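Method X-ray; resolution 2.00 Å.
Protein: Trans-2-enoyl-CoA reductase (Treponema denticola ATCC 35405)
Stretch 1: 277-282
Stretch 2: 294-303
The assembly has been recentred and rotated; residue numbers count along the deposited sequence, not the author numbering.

Stretch 1 277-282: NKGLVT
Stretch 2, residues 294-303: YLASLFKVMK

Residues 294-303 are a segment of a longer helix, with phi from -60° to -73°, psi from -31° to -51° and i to i-4 bonds throughout, from Leu298 N to Tyr294 O (2.6 Å) to Lys303 N to Phe299 O (3.0 Å). Across it lies segment 277-282, without regular helix or strand and largely extended: phi/psi is -78/167 at Lys278, -76/146 at Gly279, -153/164 at Leu280 and -70/120 at Val281. From Lys278 to Val281 its contacts move back along the helix, from Met302 to Leu295, so the chains run obliquely in broadly opposed senses. The register is set by Leu280 and Leu295, whose CA atoms are 6.8 Å apart. The stretches bury 279 Å², both sides summed, and no hydrogen bond crosses the interface, so packing carries the contact.

Packing of leucine against backbone comes first. Leu295 points its CA-to-CB bond toward the loop and, as an m,t rotamer (chi1 -71°, chi2 177°), brings both methyls to the main chain: CD2 lies 3.6 Å from Gly279 C, and CD1 lies 3.4 Å from Leu280 O and 3.9 Å from Val281 N. Gly279 suits this place because an ideal CB would point toward the helix and fall 3.0 Å from Leu295 CD2, a tight approach. Leu280 directs its CB away (chi1 79°, chi2 162°) and meets the helix through its backbone.

The aromatic contacts centre on Phe299, one turn further along. Its CB leaves sideways, but chi1 of -66° and chi2 of -9° carry the ring nearer the loop. Three groups lie at the ring edge, near its plane: Gly279 O, 4.1 Å from Phe299 CE1; Leu280 CA, 4.4 Å from Phe299 CZ; and Val281 CG2, 4.0 Å from Phe299 CE2. The last is an apolar side-chain pair, with Val281 in t (chi1 177°) and its CB sideways.

Lys278 builds the third group. Its CB points sideways, and the p,t,m,m chain (78°, 180°, -67°, -69°) folds its end nearer the helix. NZ donates a hydrogen bond to Gly279 O at 2.9 Å and is also bonded elsewhere in the structure, so the buried amine is satisfied. NZ sits 3.9 Å from Phe299 CE1, oblique to the ring, and 4.4 Å from Leu298 CD2, while Lys278 CE is 4.4 Å from Met302 SD. Leu298 (t,p; -176°, 70°) and Met302 (m,t,p; -62°, -171°, 76°) both direct their CA-to-CB bonds toward the loop, so apolar groups line the lysine's end.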

# COMPACT_ATOMS: atom_id res chain seq x y z
N ASN A 277 -3.49 7.23 -4.28
CA ASN A 277 -4.24 6.95 -3.06
C ASN A 277 -4.01 8.00 -1.99
O ASN A 277 -3.19 8.91 -2.16
CB ASN A 277 -3.88 5.56 -2.53
CG ASN A 277 -4.22 4.45 -3.52
OD1 ASN A 277 -4.62 4.72 -4.65
ND2 ASN A 277 -4.05 3.21 -3.09
N LYS A 278 -4.73 7.88 -0.88
CA LYS A 278 -4.61 8.84 0.21
C LYS A 278 -3.36 8.58 1.04
O LYS A 278 -2.72 7.54 0.92
CB LYS A 278 -5.85 8.81 1.11
CG LYS A 278 -5.89 7.63 2.08
CD LYS A 278 -7.14 7.67 2.95
CE LYS A 278 -7.13 8.84 3.91
NZ LYS A 278 -6.10 8.68 4.97
N GLY A 279 -3.01 9.55 1.89
CA GLY A 279 -1.86 9.41 2.76
C GLY A 279 -2.15 8.49 3.93
O GLY A 279 -3.28 8.44 4.43
N LEU A 280 -1.14 7.75 4.35
CA LEU A 280 -1.28 6.80 5.45
C LEU A 280 0.06 6.60 6.15
O LEU A 280 1.10 6.95 5.60
CB LEU A 280 -1.80 5.45 4.95
CG LEU A 280 -0.78 4.52 4.29
CD1 LEU A 280 -1.30 3.10 4.24
CD2 LEU A 280 -0.40 4.99 2.89
N VAL A 281 0.01 6.04 7.35
CA VAL A 281 1.23 5.74 8.08
C VAL A 281 1.98 4.60 7.41
O VAL A 281 1.45 3.50 7.25
CB VAL A 281 0.94 5.34 9.54
CG1 VAL A 281 2.23 4.96 10.26
CG2 VAL A 281 0.23 6.47 10.27
N THR A 282 3.21 4.87 6.99
CA THR A 282 4.05 3.83 6.41
C THR A 282 5.35 3.69 7.19
O THR A 282 5.61 4.45 8.13
CB THR A 282 4.39 4.11 4.93
OG1 THR A 282 5.21 5.29 4.83
CG2 THR A 282 3.11 4.31 4.12
N TYR A 294 1.34 16.13 9.41
CA TYR A 294 0.27 16.27 8.43
C TYR A 294 -0.76 15.16 8.57
O TYR A 294 -1.96 15.42 8.64
CB TYR A 294 0.85 16.27 7.01
CG TYR A 294 -0.20 16.10 5.94
CD1 TYR A 294 -1.11 17.11 5.66
CD2 TYR A 294 -0.27 14.93 5.19
CE1 TYR A 294 -2.07 16.97 4.68
CE2 TYR A 294 -1.23 14.78 4.20
CZ TYR A 294 -2.13 15.80 3.95
OH TYR A 294 -3.08 15.65 2.97
N LEU A 295 -0.29 13.91 8.62
CA LEU A 295 -1.16 12.75 8.73
C LEU A 295 -1.98 12.77 10.02
O LEU A 295 -3.17 12.48 10.00
CB LEU A 295 -0.35 11.45 8.65
CG LEU A 295 0.23 11.10 7.28
CD1 LEU A 295 1.07 9.84 7.38
CD2 LEU A 295 -0.87 10.94 6.25
N ALA A 296 -1.33 13.10 11.13
CA ALA A 296 -2.02 13.20 12.41
C ALA A 296 -3.11 14.26 12.35
O ALA A 296 -4.20 14.09 12.91
CB ALA A 296 -1.03 13.51 13.52
N SER A 297 -2.81 15.36 11.67
CA SER A 297 -3.78 16.44 11.50
C SER A 297 -4.86 16.03 10.50
O SER A 297 -6.04 16.35 10.68
CB SER A 297 -3.08 17.71 11.02
OG SER A 297 -2.04 18.08 11.91
N LEU A 298 -4.45 15.32 9.45
CA LEU A 298 -5.37 14.85 8.42
C LEU A 298 -6.37 13.86 9.01
O LEU A 298 -7.57 13.94 8.73
CB LEU A 298 -4.61 14.19 7.27
CG LEU A 298 -5.45 13.75 6.07
CD1 LEU A 298 -5.96 14.96 5.30
CD2 LEU A 298 -4.64 12.83 5.16
N PHE A 299 -5.88 12.92 9.81
CA PHE A 299 -6.73 11.93 10.46
C PHE A 299 -7.76 12.63 11.34
O PHE A 299 -8.94 12.26 11.35
CB PHE A 299 -5.91 10.96 11.30
CG PHE A 299 -4.99 10.07 10.50
CD1 PHE A 299 -5.06 10.02 9.12
CD2 PHE A 299 -4.05 9.27 11.15
CE1 PHE A 299 -4.21 9.20 8.39
CE2 PHE A 299 -3.20 8.45 10.42
CZ PHE A 299 -3.29 8.42 9.05
N LYS A 300 -7.31 13.64 12.07
CA LYS A 300 -8.18 14.40 12.96
C LYS A 300 -9.30 15.09 12.19
O LYS A 300 -10.48 14.97 12.53
CB LYS A 300 -7.37 15.44 13.73
CG LYS A 300 -8.17 16.22 14.76
CD LYS A 300 -8.66 15.31 15.87
CE LYS A 300 -9.19 16.10 17.04
NZ LYS A 300 -9.57 15.22 18.18
N VAL A 301 -8.93 15.82 11.14
CA VAL A 301 -9.88 16.56 10.33
C VAL A 301 -10.87 15.64 9.62
O VAL A 301 -12.08 15.88 9.64
CB VAL A 301 -9.16 17.45 9.29
CG1 VAL A 301 -10.15 18.05 8.31
CG2 VAL A 301 -8.35 18.54 9.99
N MET A 302 -10.36 14.59 8.99
CA MET A 302 -11.20 13.71 8.18
C MET A 302 -12.14 12.84 9.02
O MET A 302 -13.24 12.50 8.58
CB MET A 302 -10.36 12.87 7.22
CG MET A 302 -9.58 13.72 6.22
SD MET A 302 -8.77 12.79 4.91
CE MET A 302 -10.17 12.40 3.86
N LYS A 303 -11.71 12.48 10.22
CA LYS A 303 -12.57 11.72 11.12
C LYS A 303 -13.72 12.59 11.63
O LYS A 303 -14.84 12.11 11.82
CB LYS A 303 -11.78 11.13 12.29
CG LYS A 303 -10.95 9.90 11.92
CD LYS A 303 -10.10 9.41 13.08
CE LYS A 303 -9.32 8.16 12.68
NZ LYS A 303 -8.50 7.63 13.80